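Enoyl-CoA hydratase/isomerase family protein (PDB 3KQF) probably catalyses the reversible hydration of the double bond of 2-trans-enoyl-CoA thioesters during fatty acid breakdown, as a trimer of the crotonase fold. Local coordinates at residues I112-G117 / G170-A175; A36-L41 / R92-M97; A123-I128 / L214-I219. All blocks are in the same frame, centred on the assembly; numbering follows the deposited sequence. Where two conformers were deposited one is given.

Contact 1 (I112-G117 / G170-A175); sequences IALGGG and GRRISA
L114, on outer strand 112-114 of the small three-stranded sheet of the crotonase fold, meets R172, just ahead of I173 and S174 of the other outer strand; strand 134-136 lies between them. The first segment runs from strand 112-114 through a glycine-rich turn into helix 116-123; in crotonase relatives a backbone N-H here contributes to the oxyanion hole. G170 opens the second segment: its positive phi ends helix 160-169 and turns the chain toward the sheet. R171 makes no contact with the first segment; its NH2 is tied to E165 and the hydroxyl of Y181, and its side chain packs against F186 of the second subunit. R172 carries the contact. With CG beside its backbone N (chi1 -59°) and an extended chain as far as NE, it reaches over the leucine and crosses it at about a right angle. The lower part of the arm lies against one branch, R172 CG being 4.1 Å from L114 CD2. The leucine's other branch sits over one guanidinium face, displaced toward the rim, with L114 CD1 3.6 Å from R172 NH2 and 3.7 Å from R172 CZ. No hydrogen bond links the segments, so this is alkyl packing against a flat cation. I112 comes only loosely near the guanidinium, and its two modelled conformers make that approach doubtful. I173 follows, its CG2 lying over one face of the R171 guanidinium, 3.6 Å above the plane. The chain then enters helix 175-181, where S174 is N-cap and E177 OE1 bonds back to S174 N.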
loop_
_atom_site.group_PDB
_atom_site.type_symbol
_atom_site.label_atom_id
_atom_site.label_comp_id
_atom_site.label_asym_id
_atom_site.label_seq_id
_atom_site.Cartn_x
_atom_site.Cartn_y
_atom_site.Cartn_z
ATOM N N ILE A 112 -22.017 11.235 6.971
ATOM C CA ILE A 112 -21.025 10.824 7.968
ATOM C C ILE A 112 -20.885 9.307 8.022
ATOM O O ILE A 112 -21.858 8.566 7.912
ATOM C CB ILE A 112 -21.283 11.384 9.407
ATOM C CG1 ILE A 112 -22.647 10.957 9.961
ATOM C CG2 ILE A 112 -21.141 12.921 9.430
ATOM C CD1 ILE A 112 -22.754 11.116 11.474
ATOM N N ALA A 113 -19.647 8.862 8.178
ATOM C CA ALA A 113 -19.310 7.444 8.264
ATOM C C ALA A 113 -18.250 7.384 9.331
ATOM O O ALA A 113 -17.055 7.540 9.049
ATOM C CB ALA A 113 -18.759 6.936 6.927
ATOM N N LEU A 114 -18.675 7.121 10.553
ATOM C CA LEU A 114 -17.765 7.193 11.684
ATOM C C LEU A 114 -17.709 5.938 12.457
ATOM O O LEU A 114 -18.739 5.309 12.682
ATOM C CB LEU A 114 -18.225 8.293 12.620
ATOM C CG LEU A 114 -18.387 9.673 12.014
ATOM C CD1 LEU A 114 -19.047 10.578 13.048
ATOM C CD2 LEU A 114 -17.047 10.233 11.539
ATOM N N GLY A 115 -16.489 5.560 12.834
ATOM C CA GLY A 115 -16.253 4.366 13.642
ATOM C C GLY A 115 -16.715 3.150 12.859
ATOM O O GLY A 115 -16.220 2.892 11.744
ATOM N N GLY A 116 -17.704 2.448 13.411
ATOM C CA GLY A 116 -18.328 1.303 12.736
ATOM C C GLY A 116 -18.778 1.642 11.316
ATOM O O GLY A 116 -18.851 0.761 10.479
ATOM N N GLY A 117 -19.116 2.908 11.067
ATOM C CA GLY A 117 -19.499 3.375 9.709
ATOM C C GLY A 117 -18.326 3.353 8.737
ATOM O O GLY A 117 -18.476 2.981 7.552
ATOM N N GLY A 170 -8.072 9.842 15.984
ATOM C CA GLY A 170 -9.530 9.660 15.908
ATOM C C GLY A 170 -10.189 10.824 15.187
ATOM O O GLY A 170 -11.369 11.096 15.387
ATOM N N ARG A 171 -9.425 11.505 14.339
ATOM C CA ARG A 171 -9.926 12.697 13.656
ATOM C C ARG A 171 -10.853 12.409 12.487
ATOM O O ARG A 171 -10.770 11.352 11.855
ATOM C CB ARG A 171 -8.767 13.589 13.209
ATOM C CG ARG A 171 -7.983 13.080 11.991
ATOM C CD ARG A 171 -6.696 13.855 11.777
ATOM N NE ARG A 171 -5.992 13.420 10.574
ATOM C CZ ARG A 171 -6.125 13.984 9.371
ATOM N NH1 ARG A 171 -6.897 15.054 9.195
ATOM N NH2 ARG A 171 -5.465 13.481 8.331
ATOM N N ARG A 172 -11.745 13.361 12.210
ATOM C CA ARG A 172 -12.672 13.241 11.096
ATOM C C ARG A 172 -12.036 13.909 9.880
ATOM O O ARG A 172 -11.421 14.983 9.995
ATOM C CB ARG A 172 -14.004 13.943 11.363
ATOM C CG ARG A 172 -14.788 13.490 12.551
ATOM C CD ARG A 172 -16.124 14.237 12.520
ATOM N NE ARG A 172 -17.011 13.882 13.615
ATOM C CZ ARG A 172 -18.313 14.169 13.646
ATOM N NH1 ARG A 172 -18.898 14.766 12.624
ATOM N NH2 ARG A 172 -19.040 13.808 14.686
ATOM N N ILE A 173 -12.223 13.296 8.715
ATOM C CA ILE A 173 -11.666 13.820 7.480
ATOM C C ILE A 173 -12.767 13.977 6.423
ATOM O O ILE A 173 -13.792 13.286 6.472
ATOM C CB ILE A 173 -10.528 12.924 6.984
ATOM C CG1 ILE A 173 -11.065 11.548 6.542
ATOM C CG2 ILE A 173 -9.453 12.751 8.109
ATOM C CD1 ILE A 173 -9.997 10.648 5.948
ATOM N N SER A 174 -12.574 14.913 5.500
ATOM C CA SER A 174 -13.539 15.170 4.440
ATOM C C SER A 174 -13.456 14.092 3.378
ATOM O O SER A 174 -12.500 13.351 3.316
ATOM C CB SER A 174 -13.249 16.496 3.766
ATOM O OG SER A 174 -12.007 16.446 3.074
ATOM N N ALA A 175 -14.437 14.080 2.488
ATOM C CA ALA A 175 -14.444 13.121 1.388
ATOM C C ALA A 175 -13.230 13.352 0.482
ATOM O O ALA A 175 -12.655 12.406 -0.054
ATOM C CB ALA A 175 -15.727 13.269 0.596
#

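Contact 2 (A36-L41 / R92-M97); sequences ALLEEL and RTTMEM
No ring, carboxylate or guanidinium has a face or an edge in the meeting of L38 and L41 with T94; the contact is made, for the most part, by the branched ends of the side chains. It is helix-on-helix packing in the crotonase fold, with helices 35-49 and 81-99 running in roughly the same sense and drawing nearest at L38 and T94, whose CA atoms are 6.9 Å apart. L38 and L41 stand one turn apart on the first helix, and each takes one branch of the threonine. T94 has its hydroxyl beside the backbone N and its methyl anti to it (chi1 -54°), which sends OG1 to L38 and CG2 to L41. The L38 side chain slants across the threonine, and its methyl CD2 comes within 3.9 Å of T94 OG1, a van der Waals approach and nothing more. The polar needs of that buried hydroxyl are met otherwise: it bonds back to the carbonyl of M90, one turn earlier in its own helix, and to Q42 NE2 on the partner helix. Q42 therefore adds a polar tie between the two helices right beside the greasy one. Past T94 the same helix pair is continued by the selenomethionine M97, which packs on Q42, L45 and T46, while M95, also selenomethionine, takes no part here and packs on E119 and L120 of helix 116-123. R92 and E96 touch K235 and L231 of the second subunit, leaving helix 81-99 packed between helix 35-49 and that neighbour. L41, with CG anti to its own backbone N (chi1 -172°), crosses T94 at about a right angle, and the pair closes methyl against methyl, L41 CD2 to T94 CG2 at 3.7 Å.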
loop_
_atom_site.group_PDB
_atom_site.type_symbol
_atom_site.label_atom_id
_atom_site.label_comp_id
_atom_site.label_asym_id
_atom_site.label_seq_id
_atom_site.Cartn_x
_atom_site.Cartn_y
_atom_site.Cartn_z
ATOM N N ALA A 36 -30.623 -4.818 16.619
ATOM C CA ALA A 36 -31.783 -5.157 15.775
ATOM C C ALA A 36 -31.460 -4.944 14.288
ATOM O O ALA A 36 -31.786 -5.795 13.442
ATOM C CB ALA A 36 -33.017 -4.359 16.200
ATOM N N LEU A 37 -30.802 -3.830 13.969
ATOM C CA LEU A 37 -30.397 -3.560 12.584
ATOM C C LEU A 37 -29.386 -4.599 12.109
ATOM O O LEU A 37 -29.496 -5.110 10.992
ATOM C CB LEU A 37 -29.831 -2.145 12.433
ATOM C CG LEU A 37 -29.248 -1.740 11.062
ATOM C CD1 LEU A 37 -29.275 -0.222 10.873
ATOM C CD2 LEU A 37 -27.815 -2.266 10.875
ATOM N N LEU A 38 -28.430 -4.950 12.966
ATOM C CA LEU A 38 -27.410 -5.942 12.596
ATOM C C LEU A 38 -28.050 -7.299 12.282
ATOM O O LEU A 38 -27.638 -7.969 11.333
ATOM C CB LEU A 38 -26.328 -6.050 13.678
ATOM C CG LEU A 38 -25.473 -4.789 13.866
ATOM C CD1 LEU A 38 -24.619 -4.942 15.109
ATOM C CD2 LEU A 38 -24.602 -4.464 12.651
ATOM N N GLU A 39 -29.069 -7.682 13.058
ATOM C CA GLU A 39 -29.831 -8.927 12.828
ATOM C C GLU A 39 -30.457 -8.947 11.426
ATOM O O GLU A 39 -30.323 -9.930 10.693
ATOM C CB GLU A 39 -30.937 -9.076 13.884
ATOM C CG GLU A 39 -31.928 -10.229 13.656
ATOM C CD GLU A 39 -31.302 -11.601 13.782
ATOM O OE1 GLU A 39 -30.163 -11.705 14.296
ATOM O OE2 GLU A 39 -31.968 -12.585 13.385
ATOM N N GLU A 40 -31.147 -7.864 11.067
ATOM C CA GLU A 40 -31.778 -7.748 9.744
ATOM C C GLU A 40 -30.764 -7.760 8.603
ATOM O O GLU A 40 -31.003 -8.376 7.546
ATOM C CB GLU A 40 -32.641 -6.481 9.650
ATOM C CG GLU A 40 -33.885 -6.533 10.489
ATOM C CD GLU A 40 -34.760 -5.301 10.361
ATOM O OE1 GLU A 40 -34.340 -4.319 9.724
ATOM O OE2 GLU A 40 -35.897 -5.327 10.890
ATOM N N LEU A 41 -29.649 -7.065 8.805
ATOM C CA LEU A 41 -28.611 -6.998 7.806
ATOM C C LEU A 41 -27.994 -8.383 7.590
ATOM O O LEU A 41 -27.810 -8.801 6.459
ATOM C CB LEU A 41 -27.566 -5.937 8.183
ATOM C CG LEU A 41 -26.498 -5.595 7.154
ATOM C CD1 LEU A 41 -27.092 -5.259 5.774
ATOM C CD2 LEU A 41 -25.665 -4.419 7.691
ATOM N N ARG A 92 -18.639 -7.245 14.194
ATOM C CA ARG A 92 -17.522 -7.783 13.415
ATOM C C ARG A 92 -17.966 -8.915 12.476
ATOM O O ARG A 92 -17.499 -8.981 11.341
ATOM C CB ARG A 92 -16.316 -8.179 14.286
ATOM C CG ARG A 92 -16.362 -9.497 14.958
ATOM C CD ARG A 92 -14.945 -9.831 15.484
ATOM N NE ARG A 92 -14.425 -8.775 16.354
ATOM C CZ ARG A 92 -14.584 -8.711 17.674
ATOM N NH1 ARG A 92 -15.241 -9.665 18.336
ATOM N NH2 ARG A 92 -14.069 -7.685 18.343
ATOM N N THR A 93 -18.908 -9.749 12.925
ATOM C CA THR A 93 -19.439 -10.844 12.096
ATOM C C THR A 93 -20.153 -10.295 10.856
ATOM O O THR A 93 -20.041 -10.837 9.756
ATOM C CB THR A 93 -20.405 -11.713 12.901
ATOM O OG1 THR A 93 -19.659 -12.404 13.911
ATOM C CG2 THR A 93 -21.093 -12.754 12.018
ATOM N N THR A 94 -20.898 -9.222 11.044
ATOM C CA THR A 94 -21.604 -8.590 9.928
ATOM C C THR A 94 -20.603 -8.088 8.864
ATOM O O THR A 94 -20.815 -8.267 7.657
ATOM C CB THR A 94 -22.481 -7.449 10.448
ATOM O OG1 THR A 94 -23.337 -7.957 11.474
ATOM C CG2 THR A 94 -23.319 -6.850 9.307
HETATM N N MSE A 95 -19.513 -7.461 9.311
HETATM C CA MSE A 95 -18.476 -6.986 8.401
HETATM C C MSE A 95 -17.893 -8.153 7.587
HETATM O O MSE A 95 -17.689 -8.037 6.387
HETATM C CB MSE A 95 -17.340 -6.281 9.142
HETATM C CG MSE A 95 -17.760 -5.157 10.067
HETATM SE SE MSE A 95 -18.912 -3.878 9.185
HETATM C CE MSE A 95 -19.187 -2.586 10.615
ATOM N N GLU A 96 -17.613 -9.269 8.244
ATOM C CA GLU A 96 -17.083 -10.443 7.554
ATOM C C GLU A 96 -18.050 -10.948 6.493
ATOM O O GLU A 96 -17.634 -11.336 5.414
ATOM C CB GLU A 96 -16.767 -11.557 8.541
ATOM C CG GLU A 96 -15.645 -11.176 9.472
ATOM C CD GLU A 96 -15.410 -12.195 10.550
ATOM O OE1 GLU A 96 -16.406 -12.724 11.107
ATOM O OE2 GLU A 96 -14.226 -12.428 10.871
HETATM N N MSE A 97 -19.344 -10.934 6.801
HETATM C CA MSE A 97 -20.345 -11.394 5.841
HETATM C C MSE A 97 -20.413 -10.490 4.606
HETATM O O MSE A 97 -20.616 -10.982 3.486
HETATM C CB MSE A 97 -21.714 -11.515 6.513
HETATM C CG MSE A 97 -21.775 -12.550 7.626
HETATM SE SE MSE A 97 -23.560 -12.572 8.460
HETATM C CE MSE A 97 -24.503 -13.091 6.890
#

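Contact 3 (A123-I128 / L214-I219); sequences ACDFRI and LAKEAI
D125 and K216 form a buried salt bridge that ties the turn ahead of strand 126-130, in the core sheet of the crotonase fold, to helix 209-222. K216 NZ gives a hydrogen bond of 3.0 Å to D125 OD2, using the oxygen's syn lone pair. The lysine reaches it fully stretched, its CG anti to the backbone N (chi1 176°), and crosses the aspartate at about a right angle. A second salt bridge joins D125 OD1 to K164 NZ of the third subunit. Packing goes with the charge pairing: D125 OD1 also lies against the methylenes of K216, 3.3 Å from K216 CE. Further hydrogen bonds share out both ends. K216 NZ also reaches the carbonyls of L101 and Q103, D125 OD2 takes the N-H of V105, and D125 OD1 bonds Y168 OH of the third subunit. From the strand, R127 NH2 reaches back to C124 O in the turn, at 2.8 Å; the carbonyl oxygen lies in the guanidinium plane, while the donor stands 49° out of the carbonyl plane. With two lysines and a backbone N-H around it, D125 is probably held as the carboxylate, and one buried anion thus joins strand 105-109, helix 209-222 and the third subunit.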
loop_
_atom_site.group_PDB
_atom_site.type_symbol
_atom_site.label_atom_id
_atom_site.label_comp_id
_atom_site.label_asym_id
_atom_site.label_seq_id
_atom_site.Cartn_x
_atom_site.Cartn_y
_atom_site.Cartn_z
ATOM N N ALA A 123 -15.277 -2.811 4.635
ATOM C CA ALA A 123 -15.673 -4.203 4.352
ATOM C C ALA A 123 -16.171 -4.337 2.934
ATOM O O ALA A 123 -16.294 -5.453 2.419
ATOM C CB ALA A 123 -16.745 -4.672 5.334
ATOM N N CYS A 124 -16.505 -3.214 2.310
ATOM C CA CYS A 124 -16.931 -3.214 0.909
ATOM C C CYS A 124 -15.704 -3.264 -0.000
ATOM O O CYS A 124 -14.599 -2.864 0.399
ATOM C CB CYS A 124 -17.775 -1.971 0.594
ATOM S SG CYS A 124 -19.329 -1.838 1.556
ATOM N N ASP A 125 -15.893 -3.785 -1.215
ATOM C CA ASP A 125 -14.817 -3.864 -2.219
ATOM C C ASP A 125 -14.235 -2.496 -2.583
ATOM O O ASP A 125 -13.027 -2.361 -2.714
ATOM C CB ASP A 125 -15.306 -4.581 -3.473
ATOM C CG ASP A 125 -15.616 -6.038 -3.217
ATOM O OD1 ASP A 125 -14.692 -6.860 -3.384
ATOM O OD2 ASP A 125 -16.725 -6.357 -2.751
ATOM N N PHE A 126 -15.095 -1.515 -2.867
ATOM C CA PHE A 126 -14.646 -0.128 -3.078
ATOM C C PHE A 126 -15.745 0.846 -2.679
ATOM O O PHE A 126 -16.894 0.441 -2.417
ATOM C CB PHE A 126 -14.022 0.145 -4.462
ATOM C CG PHE A 126 -14.944 -0.081 -5.603
ATOM C CD1 PHE A 126 -15.720 0.960 -6.108
ATOM C CD2 PHE A 126 -15.025 -1.331 -6.188
ATOM C CE1 PHE A 126 -16.570 0.750 -7.166
ATOM C CE2 PHE A 126 -15.869 -1.550 -7.266
ATOM C CZ PHE A 126 -16.644 -0.508 -7.757
ATOM N N ARG A 127 -15.367 2.124 -2.623
ATOM C CA ARG A 127 -16.178 3.175 -2.064
ATOM C C ARG A 127 -16.351 4.415 -2.939
ATOM O O ARG A 127 -15.405 4.900 -3.562
ATOM C CB ARG A 127 -15.463 3.600 -0.765
ATOM C CG ARG A 127 -15.447 2.538 0.337
ATOM C CD ARG A 127 -14.145 2.522 1.175
ATOM N NE ARG A 127 -13.043 1.998 0.365
ATOM C CZ ARG A 127 -12.835 0.694 0.108
ATOM N NH1 ARG A 127 -11.834 0.326 -0.677
ATOM N NH2 ARG A 127 -13.629 -0.232 0.616
ATOM N N ILE A 128 -17.585 4.898 -2.992
ATOM C CA ILE A 128 -17.927 6.154 -3.681
ATOM C C ILE A 128 -18.479 7.039 -2.563
ATOM O O ILE A 128 -19.389 6.617 -1.840
ATOM C CB ILE A 128 -19.021 5.998 -4.719
ATOM C CG1 ILE A 128 -18.695 4.906 -5.740
ATOM C CG2 ILE A 128 -19.280 7.370 -5.441
ATOM C CD1 ILE A 128 -19.865 4.590 -6.642
ATOM N N LEU A 214 -14.781 -14.831 -9.535
ATOM C CA LEU A 214 -13.443 -15.444 -9.404
ATOM C C LEU A 214 -12.355 -14.375 -9.171
ATOM O O LEU A 214 -11.410 -14.596 -8.398
ATOM C CB LEU A 214 -13.129 -16.329 -10.626
ATOM C CG LEU A 214 -13.790 -17.702 -10.644
ATOM C CD1 LEU A 214 -13.660 -18.375 -12.033
ATOM C CD2 LEU A 214 -13.179 -18.600 -9.559
ATOM N N ALA A 215 -12.484 -13.221 -9.813
ATOM C CA ALA A 215 -11.541 -12.104 -9.592
ATOM C C ALA A 215 -11.600 -11.646 -8.142
ATOM O O ALA A 215 -10.564 -11.387 -7.518
ATOM C CB ALA A 215 -11.819 -10.921 -10.541
ATOM N N LYS A 216 -12.813 -11.504 -7.599
ATOM C CA LYS A 216 -12.949 -11.105 -6.199
ATOM C C LYS A 216 -12.247 -12.121 -5.301
ATOM O O LYS A 216 -11.490 -11.747 -4.423
ATOM C CB LYS A 216 -14.427 -10.908 -5.799
ATOM C CG LYS A 216 -14.592 -10.588 -4.302
ATOM C CD LYS A 216 -15.966 -10.126 -3.881
ATOM C CE LYS A 216 -15.990 -9.724 -2.394
ATOM N NZ LYS A 216 -17.326 -9.200 -1.989
ATOM N N GLU A 217 -12.469 -13.409 -5.544
ATOM C CA GLU A 217 -11.829 -14.443 -4.735
ATOM C C GLU A 217 -10.303 -14.425 -4.874
ATOM O O GLU A 217 -9.592 -14.520 -3.883
ATOM C CB GLU A 217 -12.387 -15.823 -5.076
ATOM C CG GLU A 217 -13.812 -16.006 -4.601
ATOM C CD GLU A 217 -14.359 -17.405 -4.882
ATOM O OE1 GLU A 217 -14.237 -17.884 -6.031
ATOM O OE2 GLU A 217 -14.942 -18.003 -3.952
ATOM N N ALA A 218 -9.809 -14.312 -6.102
ATOM C CA ALA A 218 -8.360 -14.311 -6.342
ATOM C C ALA A 218 -7.657 -13.095 -5.690
ATOM O O ALA A 218 -6.619 -13.239 -5.037
ATOM C CB ALA A 218 -8.077 -14.359 -7.836
ATOM N N ILE A 219 -8.220 -11.917 -5.874
ATOM C CA ILE A 219 -7.649 -10.691 -5.290
ATOM C C ILE A 219 -7.714 -10.718 -3.745
ATOM O O ILE A 219 -6.715 -10.562 -3.086
ATOM C CB ILE A 219 -8.386 -9.423 -5.797
ATOM C CG1 ILE A 219 -8.232 -9.253 -7.322
ATOM C CG2 ILE A 219 -7.875 -8.175 -5.049
ATOM C CD1 ILE A 219 -9.211 -8.216 -7.963
#

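In the fold
Helix 116-123 is the common thread: it starts in the glycine turn of contact 1, ends at the turn of contact 3, and carries contact 2's helix 81-99 on its flank. The selenomethionine M95 makes both joins, with M95 CE 3.4 Å from G116 O and M95 O 3.7 Å from A123 CB. Contacts 1 and 3 do not touch, their nearest atoms being about 7 Å apart. Between centres the spacings are about 20 Å (contacts 1 and 2), 21 Å (1 and 3) and 18 Å (2 and 3). As in relatives, the glycine turn of contact 1 probably borders the catalytic pocket. Contacts 1 and 2 adjoin the second subunit, contact 3 the third.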